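Local coordinates for protein 2-methyl-aconitate isomerase (Shewanella oneidensis, PDB 5K87) that catalyses the cis-trans isomerization of 2-methyl-aconitate in the 2-methylcitrate cycle of propionate degradation, by base-catalysed proton abstraction coupled with rotation about the C2-C3 bond, at residues A[10-15]-A[33-38]; A[50-55]-A[392-397]; A[216-221]-A[338-343]. The protein carries 1 engineered substitution. All coordinates share one frame; numbering follows the deposited sequence. Where two conformers were deposited one is given.

Contact 1: A[10-15]-A[33-38]; sequences PQIKVA and DLPEAA
Ile12, Val14 and Ala15 face Asp33, Leu34 and Pro35 where the chain, having run through the antiparallel hairpin of strands 12-21 and 24-30, comes back beside the start of its first strand. The closest CA pairs, Ala15 with Asp33 and Val14 with Leu34, set the register, and some 200 Å² of surface is buried. The apolar part rests on two branched side chains. Val14 does most of it: with CG1 anti to the backbone N (chi1 -178°), that methyl lies 4.2 Å from Leu34 CD2. Its other methyl, CG2, meets the Pro35 ring at CD, 4.1 Å away, the two side chains lying roughly at a right angle. Two residues earlier in the strand, Ile12 reaches the same ring with its terminal CD1, 4.2 Å from Pro35 CG, and here the approach is oblique. Phe29 of strand 24-30 packs against both Val14 and Leu34, while Leu48 of helix 43-53 touches Leu34 and Pro35, which ties this turn of chain to the helix that follows it. Apart from these apolar pairs, Val14 CG1 is in van der Waals contact with the carbonyl oxygen O of Asp33 at 3.7 Å. The polar part is carried entirely by water. Two waters each join Ala15 to Asp33, one through backbone atoms alone and the other through the carboxylate, so at this end one solvent molecule separates the polar groups of the two segments. Asp33 OD1 forms a salt bridge with Arg30; OD2 takes the water bridge and rests 3.8 Å from Ala15 CB. The backbone water accepts from Ala15 N and donates to Asp33 O at 2.8 Å; the carboxylate water donates twice, to Ala15 O at 2.8 Å and to Asp33 OD2 at 2.7 Å.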
loop_
_atom_site.group_PDB
_atom_site.type_symbol
_atom_site.label_atom_id
_atom_site.label_comp_id
_atom_site.label_asym_id
_atom_site.label_seq_id
_atom_site.Cartn_x
_atom_site.Cartn_y
_atom_site.Cartn_z
ATOM N N PRO A 10 6.589 4.362 25.926
ATOM C CA PRO A 10 5.580 3.738 25.068
ATOM C C PRO A 10 5.133 4.662 23.943
ATOM O O PRO A 10 5.280 5.880 24.023
ATOM C CB PRO A 10 4.404 3.494 26.016
ATOM C CG PRO A 10 4.974 3.582 27.398
ATOM C CD PRO A 10 6.127 4.525 27.316
ATOM N N GLN A 11 4.579 4.069 22.894
ATOM C CA GLN A 11 3.999 4.858 21.820
ATOM C C GLN A 11 2.823 5.652 22.361
ATOM O O GLN A 11 2.124 5.215 23.282
ATOM C CB GLN A 11 3.495 3.954 20.704
ATOM C CG GLN A 11 4.563 3.163 19.979
ATOM C CD GLN A 11 4.066 2.700 18.632
ATOM O OE1 GLN A 11 4.274 3.391 17.631
ATOM N NE2 GLN A 11 3.366 1.570 18.594
ATOM N N ILE A 12 2.593 6.816 21.777
ATOM C CA ILE A 12 1.373 7.568 22.049
ATOM C C ILE A 12 0.246 7.068 21.149
ATOM O O ILE A 12 0.492 6.462 20.100
ATOM C CB ILE A 12 1.575 9.088 21.880
ATOM C CG1 ILE A 12 1.905 9.444 20.431
ATOM C CG2 ILE A 12 2.664 9.580 22.817
ATOM C CD1 ILE A 12 1.554 10.871 20.055
ATOM N N LYS A 13 -0.983 7.308 21.588
ATOM C CA LYS A 13 -2.181 6.949 20.842
ATOM C C LYS A 13 -2.921 8.220 20.456
ATOM O O LYS A 13 -3.085 9.126 21.282
ATOM C CB LYS A 13 -3.105 6.067 21.686
ATOM C CG LYS A 13 -2.484 4.761 22.142
ATOM C CD LYS A 13 -3.486 3.922 22.937
ATOM C CE LYS A 13 -2.840 2.653 23.474
ATOM N N VAL A 14 -3.341 8.298 19.198
ATOM C CA VAL A 14 -4.097 9.439 18.699
ATOM C C VAL A 14 -5.362 8.913 18.031
ATOM O O VAL A 14 -5.293 8.058 17.156
ATOM C CB VAL A 14 -3.268 10.263 17.691
ATOM C CG1 VAL A 14 -4.064 11.485 17.213
ATOM C CG2 VAL A 14 -1.933 10.687 18.301
ATOM N N ALA A 15 -6.516 9.405 18.461
ATOM C CA ALA A 15 -7.772 8.995 17.842
ATOM C C ALA A 15 -7.773 9.353 16.356
ATOM O O ALA A 15 -7.430 10.483 15.989
ATOM C CB ALA A 15 -8.952 9.649 18.545
ATOM N N ASP A 33 -8.472 16.062 18.700
ATOM C CA ASP A 33 -7.892 14.778 19.091
ATOM C C ASP A 33 -6.369 14.761 18.966
ATOM O O ASP A 33 -5.711 13.856 19.473
ATOM C CB ASP A 33 -8.494 13.650 18.258
ATOM C CG ASP A 33 -9.958 13.407 18.573
ATOM O OD1 ASP A 33 -10.369 13.667 19.727
ATOM O OD2 ASP A 33 -10.698 12.942 17.681
ATOM N N LEU A 34 -5.808 15.751 18.286
ATOM C CA LEU A 34 -4.362 15.798 18.097
ATOM C C LEU A 34 -3.662 16.229 19.373
ATOM O O LEU A 34 -4.241 16.961 20.177
ATOM C CB LEU A 34 -4.012 16.784 16.984
ATOM C CG LEU A 34 -4.519 16.432 15.584
ATOM C CD1 LEU A 34 -4.238 17.569 14.612
ATOM C CD2 LEU A 34 -3.884 15.126 15.109
ATOM N N PRO A 35 -2.412 15.781 19.560
ATOM C CA PRO A 35 -1.612 16.324 20.663
ATOM C C PRO A 35 -1.563 17.850 20.581
ATOM O O PRO A 35 -1.587 18.404 19.481
ATOM C CB PRO A 35 -0.221 15.732 20.411
ATOM C CG PRO A 35 -0.474 14.482 19.633
ATOM C CD PRO A 35 -1.673 14.777 18.774
ATOM N N GLU A 36 -1.498 18.513 21.730
ATOM C CA GLU A 36 -1.565 19.965 21.795
ATOM C C GLU A 36 -0.638 20.658 20.796
ATOM O O GLU A 36 -1.064 21.561 20.074
ATOM C CB GLU A 36 -1.243 20.430 23.218
ATOM C CG GLU A 36 -1.434 21.922 23.438
ATOM C CD GLU A 36 -1.147 22.346 24.868
ATOM O OE1 GLU A 36 -1.049 23.565 25.119
ATOM O OE2 GLU A 36 -1.021 21.461 25.742
ATOM N N ALA A 37 0.615 20.219 20.738
ATOM C CA ALA A 37 1.597 20.835 19.849
ATOM C C ALA A 37 1.208 20.742 18.376
ATOM O O ALA A 37 1.613 21.578 17.573
ATOM C CB ALA A 37 2.969 20.218 20.065
ATOM N N ALA A 38 0.426 19.720 18.032
ATOM C CA ALA A 38 0.004 19.509 16.649
ATOM C C ALA A 38 -1.323 20.182 16.317
ATOM O O ALA A 38 -1.832 20.027 15.208
ATOM C CB ALA A 38 -0.059 18.014 16.331
HETATM O O HOH W 1 -9.657 11.992 15.322
HETATM O O HOH W 2 -6.576 11.435 20.487
#

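Contact 2: A[50-55]-A[392-397]; sequences LRVIGS and GFVRVP
Arg51 turns its CG anti to the backbone N (chi1 -164°) and then bends at chi2 (61°), which lays the start of its chain against Val396 and swings CD round. The aliphatic part slides past the valine in the opposite direction, Arg51 CG lying 3.6 Å from Val396 CG1 and Arg51 CB 3.7 Å from the same methyl. Beyond the bend the guanidinium has Pro397 CD over one face, with Arg51 NE at 3.7 Å from that carbon; as Arg51 was modelled in two conformers, this placement belongs to one of them. In it, NH1 is hydrogen-bonded to the carbonyl of Asp64. Val52 supplies the purely apolar half. Its CG2, beside the backbone N, fits between two valines of the strand, 3.7 Å from Val396 CG1 and 4.0 Å from Val394 CG2. Val396 CG1 also comes within 3.6 Å of Val52 N, which makes this methyl the common partner of both helix residues. Just past them the helix closes with a Schellman motif: Gly54 takes positive phi (104°) as the C-prime residue, and Ser55 N donates to Leu50 O at 2.9 Å.

The contact thus docks the last turn of helix 43-53 on strand 393-396. Val394 also packs on Phe29 of strand 24-30, and Ile53, on another side of the helix, meets Val96 of strand 89-96 and Val27. Residues 392-394 pair antiparallel with a strand of the second subunit, carrying the sheet across the dimer interface, while Arg395 forms salt bridges with Glu163 and Glu391 of that subunit.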
loop_
_atom_site.group_PDB
_atom_site.type_symbol
_atom_site.label_atom_id
_atom_site.label_comp_id
_atom_site.label_asym_id
_atom_site.label_seq_id
_atom_site.Cartn_x
_atom_site.Cartn_y
_atom_site.Cartn_z
ATOM N N LEU A 50 3.887 12.539 9.452
ATOM C CA LEU A 50 4.917 11.741 8.799
ATOM C C LEU A 50 5.056 10.374 9.456
ATOM O O LEU A 50 5.089 9.342 8.766
ATOM C CB LEU A 50 6.257 12.481 8.820
ATOM C CG LEU A 50 6.401 13.616 7.802
ATOM C CD1 LEU A 50 7.512 14.567 8.235
ATOM C CD2 LEU A 50 6.700 13.068 6.417
ATOM N N ARG A 51 5.114 10.345 10.777
ATOM C CA ARG A 51 5.320 9.092 11.474
ATOM C C ARG A 51 4.092 8.192 11.393
ATOM O O ARG A 51 4.222 6.979 11.293
ATOM C CB ARG A 51 5.703 9.363 12.927
ATOM C CG ARG A 51 6.303 8.171 13.626
ATOM C CD ARG A 51 7.593 7.715 12.955
ATOM N NE ARG A 51 8.017 6.438 13.509
ATOM C CZ ARG A 51 7.531 5.268 13.117
ATOM N NH1 ARG A 51 6.616 5.215 12.149
ATOM N NH2 ARG A 51 7.972 4.154 13.675
ATOM N N VAL A 52 2.900 8.782 11.437
ATOM C CA VAL A 52 1.683 7.978 11.285
ATOM C C VAL A 52 1.694 7.251 9.935
ATOM O O VAL A 52 1.374 6.069 9.843
ATOM C CB VAL A 52 0.407 8.831 11.414
ATOM C CG1 VAL A 52 -0.822 8.044 10.967
ATOM C CG2 VAL A 52 0.242 9.331 12.852
ATOM N N ILE A 53 2.073 7.973 8.883
ATOM C CA ILE A 53 2.056 7.439 7.528
ATOM C C ILE A 53 3.239 6.494 7.236
ATOM O O ILE A 53 3.120 5.589 6.416
ATOM C CB ILE A 53 1.973 8.615 6.528
ATOM C CG1 ILE A 53 0.583 9.250 6.567
ATOM C CG2 ILE A 53 2.365 8.203 5.118
ATOM C CD1 ILE A 53 -0.534 8.349 6.022
ATOM N N GLY A 54 4.370 6.715 7.906
ATOM C CA GLY A 54 5.544 5.869 7.741
ATOM C C GLY A 54 6.636 6.513 6.900
ATOM O O GLY A 54 7.440 5.811 6.277
ATOM N N SER A 55 6.677 7.841 6.895
ATOM C CA SER A 55 7.630 8.631 6.112
ATOM C C SER A 55 8.569 9.414 7.019
ATOM O O SER A 55 8.258 9.638 8.184
ATOM C CB SER A 55 6.862 9.622 5.240
ATOM O OG SER A 55 6.190 8.963 4.194
ATOM N N GLY A 392 -10.281 4.017 15.396
ATOM C CA GLY A 392 -9.729 3.751 16.709
ATOM C C GLY A 392 -8.610 4.709 17.006
ATOM O O GLY A 392 -8.823 5.922 17.011
ATOM N N PHE A 393 -7.420 4.161 17.225
ATOM C CA PHE A 393 -6.256 4.966 17.577
ATOM C C PHE A 393 -5.042 4.526 16.786
ATOM O O PHE A 393 -4.703 3.343 16.786
ATOM C CB PHE A 393 -5.941 4.847 19.069
ATOM C CG PHE A 393 -6.990 5.445 19.956
ATOM C CD1 PHE A 393 -8.139 4.731 20.275
ATOM C CD2 PHE A 393 -6.835 6.716 20.475
ATOM C CE1 PHE A 393 -9.120 5.283 21.082
ATOM C CE2 PHE A 393 -7.815 7.279 21.291
ATOM C CZ PHE A 393 -8.950 6.556 21.594
ATOM N N VAL A 394 -4.397 5.479 16.118
ATOM C CA VAL A 394 -3.080 5.220 15.545
ATOM C C VAL A 394 -2.022 5.452 16.614
ATOM O O VAL A 394 -2.243 6.189 17.585
ATOM C CB VAL A 394 -2.785 6.091 14.296
ATOM C CG1 VAL A 394 -3.707 5.713 13.155
ATOM C CG2 VAL A 394 -2.889 7.580 14.621
ATOM N N ARG A 395 -0.874 4.804 16.440
ATOM C CA ARG A 395 0.227 4.935 17.379
ATOM C C ARG A 395 1.492 5.403 16.699
ATOM O O ARG A 395 1.782 4.998 15.569
ATOM C CB ARG A 395 0.536 3.604 18.057
ATOM C CG ARG A 395 -0.588 3.027 18.860
ATOM C CD ARG A 395 -0.038 1.973 19.796
ATOM N NE ARG A 395 -1.108 1.180 20.390
ATOM C CZ ARG A 395 -0.910 0.105 21.143
ATOM N NH1 ARG A 395 0.316 -0.296 21.426
ATOM N NH2 ARG A 395 -1.946 -0.566 21.623
ATOM N N VAL A 396 2.256 6.229 17.403
ATOM C CA VAL A 396 3.614 6.584 16.988
ATOM C C VAL A 396 4.484 6.674 18.226
ATOM O O VAL A 396 3.975 6.895 19.319
ATOM C CB VAL A 396 3.693 7.943 16.231
ATOM C CG1 VAL A 396 2.921 7.880 14.921
ATOM C CG2 VAL A 396 3.206 9.092 17.099
ATOM N N PRO A 397 5.801 6.503 18.067
ATOM C CA PRO A 397 6.676 6.748 19.217
ATOM C C PRO A 397 6.512 8.180 19.732
ATOM O O PRO A 397 6.145 9.092 18.980
ATOM C CB PRO A 397 8.078 6.500 18.643
ATOM C CG PRO A 397 7.840 5.526 17.517
ATOM C CD PRO A 397 6.540 5.985 16.905
#

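Contact 3: A[216-221]-A[338-343]; sequences NATMIN and GTLVNL
Leu340 sets its CD1 methyl over one face of the peptide group that joins Asn216 to Ala217, 3.4 Å from Asn216 O and 3.6 Å from Ala217 CA. That buried carbonyl oxygen has no hydrogen-bonding partner in the model, so a methyl is what meets it on this side. The second flat group is the carboxamide of Asn342, within the helical segment: Gly338 N donates to its OD1 from above the carbonyl plane, 58° out of it, while ND2 is bonded to the carbonyls of Ala334 and Gly348.

One polar bond joins the segments. Leu340 N, at the first residue of the helix, donates to Thr218 OG1 at 2.9 Å and almost perfectly straight (178°). Thr218 chi1 (-72°) sets OG1 anti to the carbonyl carbon, and the same hydroxyl is also hydrogen-bonded to Leu203 O, so two partners grip it. A valine in its place would probably leave both Leu340 N and Leu203 O without this mate. The methyl of Thr218, CG2, packs 3.9 Å from Thr339 CB. Thr339 is itself the N-cap: its OG1 accepts from Asn342 N at 3.0 Å and is bonded also to Ala333 O. Two amides at the helix start are thus answered from different sources, Leu340 N by the strand's threonine and Asn342 N by the cap.

The arrangement seats the N-terminal end of helix 340-344 on strand 213-221, which is flanked by strands 205-209 and 225-230. Leu340 and Val341 extend the packing to Asn230 and Phe228 of strand 225-230, while Val341 and Ile220 both touch helix 324-334 at Ala333.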
loop_
_atom_site.group_PDB
_atom_site.type_symbol
_atom_site.label_atom_id
_atom_site.label_comp_id
_atom_site.label_asym_id
_atom_site.label_seq_id
_atom_site.Cartn_x
_atom_site.Cartn_y
_atom_site.Cartn_z
ATOM N N ASN A 216 2.208 22.570 -27.066
ATOM C CA ASN A 216 0.967 23.295 -26.839
ATOM C C ASN A 216 0.418 22.857 -25.498
ATOM O O ASN A 216 0.438 21.673 -25.173
ATOM C CB ASN A 216 -0.058 23.028 -27.939
ATOM C CG ASN A 216 0.111 23.954 -29.127
ATOM O OD1 ASN A 216 -0.234 25.134 -29.062
ATOM N ND2 ASN A 216 0.637 23.423 -30.217
ATOM N N ALA A 217 -0.044 23.819 -24.716
ATOM C CA ALA A 217 -0.508 23.519 -23.376
ATOM C C ALA A 217 -1.636 24.439 -22.974
ATOM O O ALA A 217 -1.662 25.611 -23.354
ATOM C CB ALA A 217 0.639 23.639 -22.386
ATOM N N THR A 218 -2.574 23.901 -22.206
ATOM C CA THR A 218 -3.514 24.736 -21.486
ATOM C C THR A 218 -3.141 24.696 -20.017
ATOM O O THR A 218 -3.025 23.623 -19.421
ATOM C CB THR A 218 -4.967 24.275 -21.658
ATOM O OG1 THR A 218 -5.397 24.579 -22.988
ATOM C CG2 THR A 218 -5.868 24.998 -20.672
ATOM N N MET A 219 -2.918 25.865 -19.445
ATOM C CA MET A 219 -2.584 25.991 -18.039
ATOM C C MET A 219 -3.749 26.653 -17.335
ATOM O O MET A 219 -4.086 27.811 -17.604
ATOM C CB MET A 219 -1.300 26.801 -17.892
ATOM C CG MET A 219 -0.072 26.001 -18.316
ATOM S SD MET A 219 1.439 26.940 -18.615
ATOM C CE MET A 219 1.068 27.639 -20.221
ATOM N N ILE A 220 -4.384 25.897 -16.452
ATOM C CA ILE A 220 -5.594 26.354 -15.792
ATOM C C ILE A 220 -5.474 26.195 -14.284
ATOM O O ILE A 220 -4.848 25.252 -13.794
ATOM C CB ILE A 220 -6.827 25.594 -16.340
ATOM C CG1 ILE A 220 -8.128 26.240 -15.865
ATOM C CG2 ILE A 220 -6.768 24.109 -15.985
ATOM C CD1 ILE A 220 -9.360 25.683 -16.550
ATOM N N ASN A 221 -6.050 27.130 -13.545
ATOM C CA ASN A 221 -6.069 27.029 -12.100
ATOM C C ASN A 221 -7.515 26.926 -11.642
ATOM O O ASN A 221 -8.175 27.935 -11.382
ATOM C CB ASN A 221 -5.364 28.215 -11.454
ATOM C CG ASN A 221 -4.949 27.925 -10.035
ATOM O OD1 ASN A 221 -5.498 27.027 -9.392
ATOM N ND2 ASN A 221 -3.984 28.686 -9.529
ATOM N N GLY A 338 -12.102 26.185 -26.689
ATOM C CA GLY A 338 -10.771 26.536 -27.142
ATOM C C GLY A 338 -9.610 26.018 -26.309
ATOM O O GLY A 338 -8.476 26.043 -26.771
ATOM N N THR A 339 -9.851 25.574 -25.075
ATOM C CA THR A 339 -8.760 24.947 -24.317
ATOM C C THR A 339 -8.404 23.622 -24.971
ATOM O O THR A 339 -9.194 23.066 -25.732
ATOM C CB THR A 339 -9.122 24.674 -22.843
ATOM O OG1 THR A 339 -10.117 23.651 -22.779
ATOM C CG2 THR A 339 -9.603 25.934 -22.139
ATOM N N LEU A 340 -7.216 23.099 -24.679
ATOM C CA LEU A 340 -6.826 21.811 -25.234
ATOM C C LEU A 340 -7.767 20.696 -24.788
ATOM O O LEU A 340 -8.001 19.742 -25.519
ATOM C CB LEU A 340 -5.389 21.460 -24.851
ATOM C CG LEU A 340 -4.284 22.306 -25.478
ATOM C CD1 LEU A 340 -2.943 21.618 -25.281
ATOM C CD2 LEU A 340 -4.551 22.557 -26.956
ATOM N N VAL A 341 -8.290 20.813 -23.570
ATOM C CA VAL A 341 -9.219 19.824 -23.047
ATOM C C VAL A 341 -10.531 19.889 -23.832
ATOM O O VAL A 341 -11.064 18.881 -24.279
ATOM C CB VAL A 341 -9.481 20.066 -21.548
ATOM C CG1 VAL A 341 -10.495 19.076 -21.012
ATOM C CG2 VAL A 341 -8.170 19.996 -20.747
ATOM N N ASN A 342 -11.032 21.106 -24.003
ATOM C CA ASN A 342 -12.232 21.341 -24.795
ATOM C C ASN A 342 -12.080 20.802 -26.217
ATOM O O ASN A 342 -12.977 20.148 -26.743
ATOM C CB ASN A 342 -12.541 22.827 -24.813
ATOM C CG ASN A 342 -13.689 23.162 -25.730
ATOM O OD1 ASN A 342 -13.478 23.588 -26.867
ATOM N ND2 ASN A 342 -14.911 22.963 -25.253
ATOM N N LEU A 343 -10.925 21.042 -26.820
ATOM C CA LEU A 343 -10.703 20.623 -28.197
ATOM C C LEU A 343 -10.610 19.105 -28.320
ATOM O O LEU A 343 -11.111 18.523 -29.280
ATOM C CB LEU A 343 -9.459 21.298 -28.771
ATOM C CG LEU A 343 -9.578 22.814 -28.961
ATOM C CD1 LEU A 343 -8.264 23.381 -29.464
ATOM C CD2 LEU A 343 -10.712 23.168 -29.915
#

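Overall arrangement
Contacts 1 and 2 are neighbours, their centres 10 Å apart: strands 12-21 and 393-396 run antiparallel side by side, with probable hydrogen bonds from Ile12 N to Val396 O (2.8 Å) and from Val14 N to Val394 O (2.9 Å). The two ends of the chain thus meet there, with helix 43-53 touching both contacts. Contact 3 lies across the chain's centre, its centre 45 Å from that of contact 1 and 40 Å from that of contact 2. Contacts 1 and 3 are away from the substrate site; in contact 2 the side chain of Val52 comes about 10 Å from that of Ser74, within the substrate-binding residues 71-75, a stretch that contains the engineered substitution of this structure.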